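Local coordinates for putative agmatine deiminase (Streptococcus mutans, PDB 2EWO), which probably catalyses the hydrolysis of agmatine to N-carbamoylputrescine and ammonia, as an agmatine deiminase of the peptidyl-arginine deiminase superfamily, at residues A[57-62]-A[341-346]; A[18-23]-A[310-315]; A[91-96]-A[135-140]. One frame throughout, in Å; residues are numbered along the deposited sequence.

Contact 1 (A[57-62]-A[341-346]); sequences SEFEPV and DRKVVG
Phe59 meets strand 343-346 with the edge of its ring: Lys343 CB and Val345 CG2 both lie at the rim, in the ring plane. Phe59 CE1 is 4.0 Å from Lys343 CB. At the tip, Phe59 CZ comes to 3.7 Å from Val345 CG2, and the same methyl is 3.8 Å from Phe59 CE2, so it sits against the bond between these two ring carbons. Phe59 CG stands anti to the carbonyl carbon, beside the backbone N (chi1 -58°), on a CB that already points toward the strand. Beyond the two segments the Phe59 side chain also packs on Val314 and Ile319. The carboxylate of Glu58 is the second flat group, and the ammonium of Lys343 is held in its fork. Lys343 NZ donates to Glu58 OE1 at 3.2 Å and to Glu58 OE2 also at 3.2 Å, each oxygen using the lone pair on the side of the other. This is a bidentate salt bridge between side chains that cross at about a right angle. It links the loop between helix 43-57 and strand 62-66 to 343-347, an outermost strand of a three-stranded mixed sheet, and so joins two neighbouring parts of the alpha/beta propeller expected for this superfamily. With Lys343 CG anti to the backbone N (chi1 -177°) and the chain beyond it extended, the aliphatic part passes the acid as well, Lys343 CD lying 3.7 Å from Glu58 OE1. Glu58 and Val345 point at each other tip to tip, Glu58 OE2 lying 4.0 Å from Val345 CG2. The ion pair is at the surface of the molecule, with both Glu58 and Lys343 exposed, whereas Phe59 and Val345 are only partly so. Backbone bonds from Lys343 and Val345 to Ile318 hold the strand in its sheet.

Contact 2 (A[18-23]-A[310-315]); sequences PGEFEK and NFLIVN
Glu20 CG is anti to the backbone N (chi1 -165°) and the chain continues extended; the side chain crosses Ile313 at about a right angle. With Ile313 chi1 at -60°, its CG2 is anti to the backbone N and meets the backbone of Phe21. Segment 18-23 holds a type I beta turn from Gly19 to Glu22, closed by a bond from Glu22 N to Gly19 O of 2.8 Å. It is laid against the weakly bonded strand at about 312-314, an outermost strand of its sheet, and the touching parts run in nearly the same direction, 20° apart. An apolar part of the contact is Ile313 CG2, which is 3.6 Å from Phe21 CB and also lies against Phe21 CA. From CB onward the Phe21 side chain leaves the strand and folds over its own turn, where Gly19 CA sits 3.9 Å above one face of the ring, offset toward the rim. Glu20 CG rests 4.1 Å from Ile313 CB. At its end, Glu20 OE2 approaches a methyl of the preceding residue, Leu312 CD2, at 3.9 Å. Outside the two segments, Glu20 also packs on His360 and Gln365, while Leu312 packs on Ile27, so the turn and the strand meet beside the strands 24-29 and 364-367. Further along, the amide of Asn315 passes Lys23 obliquely, with Asn315 ND2 4.1 Å from Lys23 CG; that amide also makes a weak hydrogen bond to Gln24 O. The turn has a side-chain brace of its own in Glu22, whose carboxylate forms a salt bridge with Arg16. The same oxygen, Glu22 OE2, accepts Gly19 N at 2.8 Å, the N-H arriving from above the carboxylate plane.

Contact 3 (A[91-96]-A[135-140]); sequences MTNDDA and DQDALV
Asp94 reaches with its side chain to the start of helix 137-146. Within the alpha/beta propeller expected of this family, its bonds join the loop that follows strand 86-90 to that helix. Asp94 CB lies 3.1 Å from Asp137 OD2, and from there CG turns anti to the carbonyl carbon (chi1 -61°). At the tip the two oxygens have different neighbours. Asp94 OD1 rests against the aliphatic Gln136 CB at 3.8 Å. Asp94 OD2 takes two weak hydrogen bonds from successive backbone N-H groups, Gln136 N at 3.2 Å and Asp137 N at 3.3 Å. A carboxylate from a distant loop thus meets N-H groups near the N-terminal end of the helix, whose dipole would probably suit a negative group, although Asp94 OD2 is also 3.5 Å from Asp137 OD2, a like charge. Asp137 answers in the other direction. Its OD1 accepts Asp94 N at 2.7 Å, with the N-H coming from well above the carboxylate plane, 46° out of it, and a weaker bond comes from Asp95 N. The two acid side chains pass obliquely, their carboxylate planes 80° apart, and Asp137 OD2 has a further weak bond to Tyr131 OH. Backbone N-H to carboxylate bonds therefore run both ways between the segments. Outside the segments, Thr92 N is bonded to Glu90 of a second subunit, placing this part of the loop at a subunit interface. Apolar packing is added by selenomethionine Met91 and Val140, whose side chains cross at about a right angle, Met91 SE 3.6 Å from Val140 CG1. The Gln136 side chain bends at chi2, and its carbonyl meets Thr92: Thr92 OG1 donates to Gln136 OE1 at 2.8 Å, tilted slightly from the amide carbonyl plane.

In the fold
From the N terminus, the chain first passes 18-23, the opening half of contact 2, then 57-62 of contact 1, between helix 43-57 and strand 62-66. Contact 3 follows, closing a short loop from 91-96 to 135-140 that contains strands 104-107 and 113-119. It is nested inside the loops closed by both other contacts. Segments 310-315 and 341-346 then complete contacts 2 and 1 in turn, so these two long loops cross. Both reach the sheet of strands 312-314, 317-321 and 343-347 and bring N-terminal loops to it; they also touch, Arg342 NE probably bonding to Val314 O. Contact 3 stands apart, its centre about 24 Å from that of contact 2.

Contact 1 (A[57-62]-A[341-346])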
ATOM      1  N   SER A  57     -24.115 -17.001  -9.642  1.00 12.31           N
ATOM      2  CA  SER A  57     -23.504 -17.814 -10.701  1.00 14.28           C
ATOM      3  C   SER A  57     -24.480 -18.495 -11.643  1.00 15.21           C
ATOM      4  O   SER A  57     -24.369 -18.378 -12.868  1.00 16.54           O
ATOM      5  CB  SER A  57     -22.607 -18.906 -10.101  1.00 50.74           C
ATOM      6  OG  SER A  57     -21.573 -18.359  -9.303  1.00 51.09           O
ATOM      7  N   GLU A  58     -25.426 -19.228 -11.071  1.00 21.12           N
ATOM      8  CA  GLU A  58     -26.391 -19.946 -11.883  1.00 20.60           C
ATOM      9  C   GLU A  58     -27.428 -19.084 -12.601  1.00 19.42           C
ATOM     10  O   GLU A  58     -28.249 -19.603 -13.348  1.00 20.60           O
ATOM     11  CB  GLU A  58     -27.097 -21.017 -11.046  1.00 44.18           C
ATOM     12  CG  GLU A  58     -27.640 -20.558  -9.703  1.00 47.04           C
ATOM     13  CD  GLU A  58     -28.770 -21.460  -9.211  1.00 49.29           C
ATOM     14  OE1 GLU A  58     -29.852 -21.445  -9.846  1.00 48.90           O
ATOM     15  OE2 GLU A  58     -28.582 -22.191  -8.206  1.00 50.00           O
ATOM     16  N   PHE A  59     -27.385 -17.771 -12.419  1.00 21.81           N
ATOM     17  CA  PHE A  59     -28.377 -16.933 -13.077  1.00 20.48           C
ATOM     18  C   PHE A  59     -27.772 -15.971 -14.097  1.00 19.09           C
ATOM     19  O   PHE A  59     -28.372 -15.676 -15.141  1.00 18.20           O
ATOM     20  CB  PHE A  59     -29.167 -16.173 -12.009  1.00 14.22           C
ATOM     21  CG  PHE A  59     -29.861 -17.078 -11.017  1.00 14.52           C
ATOM     22  CD1 PHE A  59     -31.046 -17.729 -11.355  1.00 13.88           C
ATOM     23  CD2 PHE A  59     -29.308 -17.309  -9.760  1.00 14.38           C
ATOM     24  CE1 PHE A  59     -31.675 -18.597 -10.455  1.00 13.55           C
ATOM     25  CE2 PHE A  59     -29.928 -18.177  -8.854  1.00 14.98           C
ATOM     26  CZ  PHE A  59     -31.115 -18.822  -9.204  1.00 13.55           C
ATOM     27  N   GLU A  60     -26.571 -15.498 -13.786  1.00 13.99           N
ATOM     28  CA  GLU A  60     -25.833 -14.557 -14.628  1.00 12.50           C
ATOM     29  C   GLU A  60     -24.411 -14.462 -14.115  1.00 12.50           C
ATOM     30  O   GLU A  60     -24.078 -15.034 -13.079  1.00 12.50           O
ATOM     31  CB  GLU A  60     -26.480 -13.169 -14.580  1.00 43.81           C
ATOM     32  CG  GLU A  60     -27.062 -12.787 -13.223  1.00 43.08           C
ATOM     33  CD  GLU A  60     -27.583 -11.364 -13.181  1.00 43.49           C
ATOM     34  OE1 GLU A  60     -28.065 -10.869 -14.218  1.00 42.28           O
ATOM     35  OE2 GLU A  60     -27.524 -10.739 -12.101  1.00 44.11           O
ATOM     36  N   PRO A  61     -23.544 -13.753 -14.844  1.00 12.70           N
ATOM     37  CA  PRO A  61     -22.151 -13.601 -14.418  1.00 10.11           C
ATOM     38  C   PRO A  61     -21.970 -12.603 -13.276  1.00 10.11           C
ATOM     39  O   PRO A  61     -22.761 -11.663 -13.091  1.00 10.11           O
ATOM     40  CB  PRO A  61     -21.453 -13.143 -15.690  1.00 10.01           C
ATOM     41  CG  PRO A  61     -22.529 -12.359 -16.369  1.00 10.01           C
ATOM     42  CD  PRO A  61     -23.726 -13.247 -16.211  1.00 10.01           C
ATOM     43  N   VAL A  62     -20.911 -12.835 -12.509  1.00 10.20           N
ATOM     44  CA  VAL A  62     -20.568 -11.989 -11.378  1.00 10.20           C
ATOM     45  C   VAL A  62     -19.208 -11.349 -11.588  1.00 10.20           C
ATOM     46  O   VAL A  62     -18.261 -11.999 -12.056  1.00 10.20           O
ATOM     47  CB  VAL A  62     -20.474 -12.769 -10.057  1.00 32.27           C
ATOM     48  CG1 VAL A  62     -20.393 -11.782  -8.908  1.00 32.91           C
ATOM     49  CG2 VAL A  62     -21.654 -13.707  -9.896  1.00 32.81           C
ATOM     50  N   ASP A 341     -42.373 -17.157 -11.000  1.00 10.54           N
ATOM     51  CA  ASP A 341     -41.555 -17.570 -12.127  1.00 10.00           C
ATOM     52  C   ASP A 341     -40.092 -17.155 -11.930  1.00 10.00           C
ATOM     53  O   ASP A 341     -39.460 -16.605 -12.830  1.00 10.00           O
ATOM     54  CB  ASP A 341     -42.121 -16.959 -13.411  1.00 60.00           C
ATOM     55  CG  ASP A 341     -42.366 -15.466 -13.282  1.00 60.00           C
ATOM     56  OD1 ASP A 341     -41.380 -14.715 -13.092  1.00 60.00           O
ATOM     57  OD2 ASP A 341     -43.541 -15.042 -13.359  1.00 60.00           O
ATOM     58  N   ARG A 342     -39.560 -17.419 -10.741  1.00 10.00           N
ATOM     59  CA  ARG A 342     -38.174 -17.081 -10.424  1.00 10.00           C
ATOM     60  C   ARG A 342     -37.639 -18.034  -9.368  1.00 10.00           C
ATOM     61  O   ARG A 342     -38.179 -18.101  -8.265  1.00 10.00           O
ATOM     62  CB  ARG A 342     -38.079 -15.650  -9.887  1.00 10.13           C
ATOM     63  CG  ARG A 342     -37.577 -14.613 -10.880  1.00 10.00           C
ATOM     64  CD  ARG A 342     -37.075 -13.369 -10.144  1.00 10.00           C
ATOM     65  NE  ARG A 342     -36.493 -12.389 -11.052  1.00 10.76           N
ATOM     66  CZ  ARG A 342     -37.198 -11.619 -11.876  1.00 11.60           C
ATOM     67  NH1 ARG A 342     -38.520 -11.706 -11.906  1.00 11.43           N
ATOM     68  NH2 ARG A 342     -36.577 -10.768 -12.678  1.00 12.79           N
ATOM     69  N   LYS A 343     -36.584 -18.773  -9.688  1.00 11.39           N
ATOM     70  CA  LYS A 343     -36.023 -19.695  -8.709  1.00 10.10           C
ATOM     71  C   LYS A 343     -35.435 -18.911  -7.539  1.00 10.43           C
ATOM     72  O   LYS A 343     -34.622 -18.005  -7.724  1.00 11.33           O
ATOM     73  CB  LYS A 343     -34.935 -20.575  -9.333  1.00 10.00           C
ATOM     74  CG  LYS A 343     -34.386 -21.595  -8.349  1.00 10.00           C
ATOM     75  CD  LYS A 343     -33.266 -22.438  -8.920  1.00 10.00           C
ATOM     76  CE  LYS A 343     -32.634 -23.271  -7.806  1.00 10.00           C
ATOM     77  NZ  LYS A 343     -31.283 -23.819  -8.157  1.00 10.00           N
ATOM     78  N   VAL A 344     -35.849 -19.255  -6.329  1.00 10.22           N
ATOM     79  CA  VAL A 344     -35.336 -18.556  -5.168  1.00 10.22           C
ATOM     80  C   VAL A 344     -34.246 -19.383  -4.494  1.00 10.22           C
ATOM     81  O   VAL A 344     -34.417 -20.586  -4.284  1.00 10.22           O
ATOM     82  CB  VAL A 344     -36.487 -18.243  -4.178  1.00 10.00           C
ATOM     83  CG1 VAL A 344     -35.942 -17.758  -2.846  1.00 10.00           C
ATOM     84  CG2 VAL A 344     -37.393 -17.181  -4.783  1.00 10.00           C
ATOM     85  N   VAL A 345     -33.112 -18.738  -4.202  1.00 21.43           N
ATOM     86  CA  VAL A 345     -31.982 -19.385  -3.526  1.00 21.06           C
ATOM     87  C   VAL A 345     -31.687 -18.608  -2.249  1.00 21.90           C
ATOM     88  O   VAL A 345     -31.834 -17.388  -2.212  1.00 21.80           O
ATOM     89  CB  VAL A 345     -30.684 -19.402  -4.393  1.00 10.00           C
ATOM     90  CG1 VAL A 345     -29.563 -20.115  -3.636  1.00 10.00           C
ATOM     91  CG2 VAL A 345     -30.936 -20.096  -5.724  1.00 10.00           C
ATOM     92  N   GLY A 346     -31.274 -19.309  -1.200  1.00 10.00           N
ATOM     93  CA  GLY A 346     -30.977 -18.633   0.050  1.00 11.30           C
ATOM     94  C   GLY A 346     -29.603 -18.984   0.578  1.00 12.50           C
ATOM     95  O   GLY A 346     -29.183 -20.138   0.483  1.00 13.04           O
TER

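Contact 2 (A[18-23]-A[310-315])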
ATOM      1  N   PRO A  18     -33.698   1.571 -14.811  1.00 10.00           N
ATOM      2  CA  PRO A  18     -34.663   0.502 -15.062  1.00 10.00           C
ATOM      3  C   PRO A  18     -34.879  -0.283 -13.787  1.00 10.00           C
ATOM      4  O   PRO A  18     -33.989  -0.340 -12.946  1.00 10.00           O
ATOM      5  CB  PRO A  18     -33.956  -0.331 -16.111  1.00 10.00           C
ATOM      6  CG  PRO A  18     -32.564  -0.333 -15.570  1.00 10.00           C
ATOM      7  CD  PRO A  18     -32.357   1.150 -15.261  1.00 10.00           C
ATOM      8  N   GLY A  19     -36.047  -0.900 -13.661  1.00 10.00           N
ATOM      9  CA  GLY A  19     -36.352  -1.678 -12.479  1.00 10.00           C
ATOM     10  C   GLY A  19     -35.359  -2.784 -12.189  1.00 10.00           C
ATOM     11  O   GLY A  19     -34.902  -3.493 -13.088  1.00 10.00           O
ATOM     12  N   GLU A  20     -35.036  -2.938 -10.911  1.00 10.90           N
ATOM     13  CA  GLU A  20     -34.088  -3.953 -10.471  1.00 14.29           C
ATOM     14  C   GLU A  20     -34.394  -5.323 -11.069  1.00 13.79           C
ATOM     15  O   GLU A  20     -33.487  -6.102 -11.372  1.00 13.85           O
ATOM     16  CB  GLU A  20     -34.097  -4.032  -8.944  1.00 16.99           C
ATOM     17  CG  GLU A  20     -32.913  -4.786  -8.358  1.00 23.61           C
ATOM     18  CD  GLU A  20     -32.714  -4.510  -6.867  1.00 28.00           C
ATOM     19  OE1 GLU A  20     -32.516  -3.317  -6.499  1.00 28.88           O
ATOM     20  OE2 GLU A  20     -32.752  -5.488  -6.073  1.00 30.45           O
ATOM     21  N   PHE A  21     -35.680  -5.596 -11.247  1.00 19.66           N
ATOM     22  CA  PHE A  21     -36.151  -6.858 -11.794  1.00 18.95           C
ATOM     23  C   PHE A  21     -35.914  -7.035 -13.292  1.00 20.33           C
ATOM     24  O   PHE A  21     -35.779  -8.164 -13.769  1.00 22.65           O
ATOM     25  CB  PHE A  21     -37.635  -7.011 -11.484  1.00 10.00           C
ATOM     26  CG  PHE A  21     -38.422  -5.732 -11.614  1.00 10.00           C
ATOM     27  CD1 PHE A  21     -38.795  -5.245 -12.861  1.00 10.00           C
ATOM     28  CD2 PHE A  21     -38.804  -5.023 -10.478  1.00 10.00           C
ATOM     29  CE1 PHE A  21     -39.539  -4.071 -12.967  1.00 10.00           C
ATOM     30  CE2 PHE A  21     -39.543  -3.853 -10.577  1.00 10.00           C
ATOM     31  CZ  PHE A  21     -39.912  -3.375 -11.819  1.00 10.00           C
ATOM     32  N   GLU A  22     -35.860  -5.927 -14.032  1.00 10.24           N
ATOM     33  CA  GLU A  22     -35.642  -6.003 -15.472  1.00 10.00           C
ATOM     34  C   GLU A  22     -34.411  -6.843 -15.810  1.00 10.00           C
ATOM     35  O   GLU A  22     -33.614  -7.175 -14.929  1.00 10.00           O
ATOM     36  CB  GLU A  22     -35.524  -4.593 -16.068  1.00 10.16           C
ATOM     37  CG  GLU A  22     -36.807  -3.772 -15.938  1.00 10.16           C
ATOM     38  CD  GLU A  22     -36.793  -2.492 -16.770  1.00 12.63           C
ATOM     39  OE1 GLU A  22     -36.480  -2.564 -17.982  1.00 13.54           O
ATOM     40  OE2 GLU A  22     -37.112  -1.410 -16.218  1.00 13.08           O
ATOM     41  N   LYS A  23     -34.272  -7.201 -17.086  1.00 10.02           N
ATOM     42  CA  LYS A  23     -33.150  -8.021 -17.536  1.00 10.02           C
ATOM     43  C   LYS A  23     -31.818  -7.329 -17.290  1.00 10.41           C
ATOM     44  O   LYS A  23     -31.656  -6.121 -17.522  1.00 10.02           O
ATOM     45  CB  LYS A  23     -33.289  -8.373 -19.018  1.00 21.60           C
ATOM     46  CG  LYS A  23     -32.191  -9.303 -19.551  1.00 21.54           C
ATOM     47  CD  LYS A  23     -32.369  -9.563 -21.059  1.00 20.90           C
ATOM     48  CE  LYS A  23     -31.214 -10.339 -21.684  1.00 19.35           C
ATOM     49  NZ  LYS A  23     -31.369 -10.431 -23.168  1.00 18.42           N
ATOM     50  N   ASN A 310     -33.727  -7.577   2.389  1.00 10.00           N
ATOM     51  CA  ASN A 310     -32.407  -7.384   1.788  1.00 10.08           C
ATOM     52  C   ASN A 310     -32.103  -8.510   0.809  1.00 10.00           C
ATOM     53  O   ASN A 310     -31.195  -9.308   1.024  1.00 10.00           O
ATOM     54  CB  ASN A 310     -31.330  -7.347   2.888  1.00 60.00           C
ATOM     55  CG  ASN A 310     -31.072  -5.947   3.412  1.00 60.00           C
ATOM     56  OD1 ASN A 310     -30.262  -5.199   2.848  1.00 60.00           O
ATOM     57  ND2 ASN A 310     -31.769  -5.578   4.485  1.00 60.00           N
ATOM     58  N   PHE A 311     -32.880  -8.577  -0.263  1.00 15.62           N
ATOM     59  CA  PHE A 311     -32.674  -9.611  -1.270  1.00 16.25           C
ATOM     60  C   PHE A 311     -32.351  -8.975  -2.635  1.00 16.13           C
ATOM     61  O   PHE A 311     -32.757  -7.838  -2.935  1.00 15.85           O
ATOM     62  CB  PHE A 311     -33.916 -10.546  -1.345  1.00 11.26           C
ATOM     63  CG  PHE A 311     -35.221  -9.818  -1.573  1.00 10.00           C
ATOM     64  CD1 PHE A 311     -35.635  -9.495  -2.860  1.00 10.00           C
ATOM     65  CD2 PHE A 311     -35.988  -9.381  -0.496  1.00 10.00           C
ATOM     66  CE1 PHE A 311     -36.781  -8.745  -3.073  1.00 10.00           C
ATOM     67  CE2 PHE A 311     -37.138  -8.628  -0.702  1.00 10.00           C
ATOM     68  CZ  PHE A 311     -37.531  -8.308  -1.993  1.00 10.00           C
ATOM     69  N   LEU A 312     -31.597  -9.704  -3.449  1.00 10.32           N
ATOM     70  CA  LEU A 312     -31.228  -9.202  -4.761  1.00 10.32           C
ATOM     71  C   LEU A 312     -32.141  -9.838  -5.802  1.00 10.32           C
ATOM     72  O   LEU A 312     -32.449 -11.030  -5.725  1.00 10.32           O
ATOM     73  CB  LEU A 312     -29.751  -9.517  -5.062  1.00 10.00           C
ATOM     74  CG  LEU A 312     -29.059  -8.758  -6.214  1.00 10.00           C
ATOM     75  CD1 LEU A 312     -29.593  -9.234  -7.533  1.00 10.00           C
ATOM     76  CD2 LEU A 312     -29.278  -7.250  -6.067  1.00 10.00           C
ATOM     77  N   ILE A 313     -32.582  -9.025  -6.758  1.00 20.86           N
ATOM     78  CA  ILE A 313     -33.467  -9.466  -7.830  1.00 20.32           C
ATOM     79  C   ILE A 313     -32.735  -9.640  -9.161  1.00 20.72           C
ATOM     80  O   ILE A 313     -32.729  -8.728  -9.989  1.00 22.53           O
ATOM     81  CB  ILE A 313     -34.621  -8.453  -8.063  1.00 21.39           C
ATOM     82  CG1 ILE A 313     -35.452  -8.301  -6.791  1.00 22.22           C
ATOM     83  CG2 ILE A 313     -35.500  -8.914  -9.219  1.00 20.40           C
ATOM     84  CD1 ILE A 313     -36.045  -9.609  -6.276  1.00 23.68           C
ATOM     85  N   VAL A 314     -32.108 -10.792  -9.372  1.00 13.24           N
ATOM     86  CA  VAL A 314     -31.427 -11.024 -10.641  1.00 13.70           C
ATOM     87  C   VAL A 314     -32.529 -11.462 -11.617  1.00 15.49           C
ATOM     88  O   VAL A 314     -33.709 -11.507 -11.245  1.00 16.09           O
ATOM     89  CB  VAL A 314     -30.361 -12.135 -10.518  1.00 19.45           C
ATOM     90  CG1 VAL A 314     -29.550 -11.918  -9.266  1.00 18.56           C
ATOM     91  CG2 VAL A 314     -31.008 -13.505 -10.506  1.00 19.41           C
ATOM     92  N   ASN A 315     -32.163 -11.751 -12.863  1.00 14.64           N
ATOM     93  CA  ASN A 315     -33.158 -12.206 -13.820  1.00 15.08           C
ATOM     94  C   ASN A 315     -33.273 -13.727 -13.700  1.00 15.62           C
ATOM     95  O   ASN A 315     -32.269 -14.452 -13.727  1.00 14.18           O
ATOM     96  CB  ASN A 315     -32.799 -11.776 -15.255  1.00 13.31           C
ATOM     97  CG  ASN A 315     -31.347 -12.052 -15.621  1.00 13.24           C
ATOM     98  OD1 ASN A 315     -30.832 -13.157 -15.420  1.00 13.44           O
ATOM     99  ND2 ASN A 315     -30.683 -11.043 -16.178  1.00 12.80           N
TER

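Contact 3 (A[91-96]-A[135-140])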
HETATM    1  N   MSE A  91      -9.671  -4.206  -7.621  1.00 10.32           N
HETATM    2  CA  MSE A  91     -10.242  -2.910  -7.273  1.00 10.52           C
HETATM    3  C   MSE A  91     -10.138  -2.617  -5.783  1.00 10.32           C
HETATM    4  O   MSE A  91     -10.529  -3.445  -4.970  1.00 10.32           O
HETATM    5  CB  MSE A  91     -11.701  -2.846  -7.697  1.00 21.30           C
HETATM    6  CG  MSE A  91     -12.264  -1.455  -7.660  1.00 28.11           C
HETATM    7 SE   MSE A  91     -14.028  -1.298  -8.460  1.00 41.83          SE
HETATM    8  CE  MSE A  91     -13.729  -2.212 -10.145  1.00 37.99           C
ATOM      9  N   THR A  92      -9.602  -1.443  -5.428  1.00 20.35           N
ATOM     10  CA  THR A  92      -9.454  -1.039  -4.018  1.00 17.15           C
ATOM     11  C   THR A  92     -10.747  -0.438  -3.465  1.00 16.50           C
ATOM     12  O   THR A  92     -11.514   0.182  -4.201  1.00 18.22           O
ATOM     13  CB  THR A  92      -8.343   0.037  -3.813  1.00 11.62           C
ATOM     14  OG1 THR A  92      -8.745   1.263  -4.424  1.00 10.08           O
ATOM     15  CG2 THR A  92      -7.030  -0.405  -4.399  1.00 10.08           C
ATOM     16  N   ASN A  93     -10.978  -0.608  -2.168  1.00 10.00           N
ATOM     17  CA  ASN A  93     -12.168  -0.064  -1.517  1.00 10.13           C
ATOM     18  C   ASN A  93     -11.931  -0.039  -0.027  1.00 12.20           C
ATOM     19  O   ASN A  93     -11.211  -0.883   0.508  1.00 11.29           O
ATOM     20  CB  ASN A  93     -13.380  -0.940  -1.796  1.00 12.07           C
ATOM     21  CG  ASN A  93     -13.231  -2.329  -1.204  1.00 12.22           C
ATOM     22  OD1 ASN A  93     -13.223  -2.495   0.019  1.00 10.00           O
ATOM     23  ND2 ASN A  93     -13.094  -3.337  -2.071  1.00 12.38           N
ATOM     24  N   ASP A  94     -12.549   0.916   0.650  1.00 10.00           N
ATOM     25  CA  ASP A  94     -12.388   1.024   2.096  1.00 10.72           C
ATOM     26  C   ASP A  94     -13.271   0.018   2.813  1.00 11.39           C
ATOM     27  O   ASP A  94     -12.982  -0.389   3.943  1.00 10.30           O
ATOM     28  CB  ASP A  94     -12.716   2.445   2.540  1.00 13.43           C
ATOM     29  CG  ASP A  94     -11.789   3.466   1.914  1.00 12.85           C
ATOM     30  OD1 ASP A  94     -10.564   3.340   2.138  1.00 12.20           O
ATOM     31  OD2 ASP A  94     -12.288   4.369   1.203  1.00 10.06           O
ATOM     32  N   ASP A  95     -14.351  -0.364   2.134  1.00 10.26           N
ATOM     33  CA  ASP A  95     -15.301  -1.347   2.633  1.00 11.21           C
ATOM     34  C   ASP A  95     -16.162  -1.853   1.493  1.00 10.86           C
ATOM     35  O   ASP A  95     -16.422  -1.119   0.538  1.00 11.61           O
ATOM     36  CB  ASP A  95     -16.190  -0.762   3.717  1.00 10.00           C
ATOM     37  CG  ASP A  95     -16.446  -1.753   4.817  1.00 10.00           C
ATOM     38  OD1 ASP A  95     -15.844  -2.847   4.759  1.00 10.00           O
ATOM     39  OD2 ASP A  95     -17.230  -1.455   5.738  1.00 10.00           O
ATOM     40  N   ALA A  96     -16.612  -3.104   1.612  1.00 11.60           N
ATOM     41  CA  ALA A  96     -17.416  -3.757   0.576  1.00 10.00           C
ATOM     42  C   ALA A  96     -18.903  -3.420   0.585  1.00 10.00           C
ATOM     43  O   ALA A  96     -19.680  -4.133   1.199  1.00 11.11           O
ATOM     44  CB  ALA A  96     -17.234  -5.268   0.672  1.00 27.79           C
ATOM     45  N   ASP A 135     -12.315   7.842   0.525  1.00 10.20           N
ATOM     46  CA  ASP A 135     -11.889   8.314  -0.776  1.00 10.01           C
ATOM     47  C   ASP A 135     -11.725   7.195  -1.794  1.00 10.01           C
ATOM     48  O   ASP A 135     -11.978   7.403  -2.977  1.00 10.01           O
ATOM     49  CB  ASP A 135     -10.593   9.123  -0.628  1.00 28.43           C
ATOM     50  CG  ASP A 135      -9.496   8.357   0.091  1.00 28.82           C
ATOM     51  OD1 ASP A 135      -9.720   7.913   1.245  1.00 28.18           O
ATOM     52  OD2 ASP A 135      -8.397   8.207  -0.498  1.00 27.52           O
ATOM     53  N   GLN A 136     -11.309   6.014  -1.349  1.00 31.71           N
ATOM     54  CA  GLN A 136     -11.144   4.901  -2.280  1.00 33.23           C
ATOM     55  C   GLN A 136     -12.508   4.372  -2.743  1.00 33.87           C
ATOM     56  O   GLN A 136     -12.638   3.878  -3.864  1.00 34.46           O
ATOM     57  CB  GLN A 136     -10.328   3.761  -1.652  1.00 10.72           C
ATOM     58  CG  GLN A 136      -8.842   4.063  -1.429  1.00 10.72           C
ATOM     59  CD  GLN A 136      -8.113   4.537  -2.685  1.00 10.72           C
ATOM     60  OE1 GLN A 136      -8.210   3.917  -3.744  1.00 11.37           O
ATOM     61  NE2 GLN A 136      -7.367   5.637  -2.565  1.00 10.72           N
ATOM     62  N   ASP A 137     -13.518   4.480  -1.881  1.00 10.00           N
ATOM     63  CA  ASP A 137     -14.865   4.030  -2.215  1.00 10.00           C
ATOM     64  C   ASP A 137     -15.460   5.023  -3.207  1.00 10.00           C
ATOM     65  O   ASP A 137     -16.155   4.633  -4.142  1.00 10.00           O
ATOM     66  CB  ASP A 137     -15.761   3.938  -0.961  1.00 40.30           C
ATOM     67  CG  ASP A 137     -15.344   2.803   0.010  1.00 43.57           C
ATOM     68  OD1 ASP A 137     -14.901   1.718  -0.451  1.00 44.48           O
ATOM     69  OD2 ASP A 137     -15.490   2.994   1.242  1.00 43.57           O
ATOM     70  N   ALA A 138     -15.200   6.308  -3.011  1.00 10.00           N
ATOM     71  CA  ALA A 138     -15.728   7.295  -3.947  1.00 10.00           C
ATOM     72  C   ALA A 138     -15.096   7.094  -5.331  1.00 10.00           C
ATOM     73  O   ALA A 138     -15.450   7.773  -6.294  1.00 10.00           O
ATOM     74  CB  ALA A 138     -15.458   8.704  -3.446  1.00 12.29           C
ATOM     75  N   LEU A 139     -14.152   6.169  -5.432  1.00 10.00           N
ATOM     76  CA  LEU A 139     -13.522   5.904  -6.716  1.00 10.00           C
ATOM     77  C   LEU A 139     -14.180   4.718  -7.396  1.00 10.00           C
ATOM     78  O   LEU A 139     -14.291   4.668  -8.620  1.00 10.14           O
ATOM     79  CB  LEU A 139     -12.036   5.618  -6.534  1.00 10.00           C
ATOM     80  CG  LEU A 139     -11.122   6.842  -6.624  1.00 10.10           C
ATOM     81  CD1 LEU A 139      -9.836   6.581  -5.859  1.00 10.00           C
ATOM     82  CD2 LEU A 139     -10.858   7.161  -8.090  1.00 10.00           C
ATOM     83  N   VAL A 140     -14.621   3.764  -6.587  1.00 10.83           N
ATOM     84  CA  VAL A 140     -15.264   2.564  -7.082  1.00 10.00           C
ATOM     85  C   VAL A 140     -16.271   2.802  -8.206  1.00 10.00           C
ATOM     86  O   VAL A 140     -16.208   2.120  -9.235  1.00 10.00           O
ATOM     87  CB  VAL A 140     -15.967   1.815  -5.943  1.00 10.00           C
ATOM     88  CG1 VAL A 140     -16.405   0.449  -6.426  1.00 10.00           C
ATOM     89  CG2 VAL A 140     -15.034   1.685  -4.745  1.00 10.00           C
TER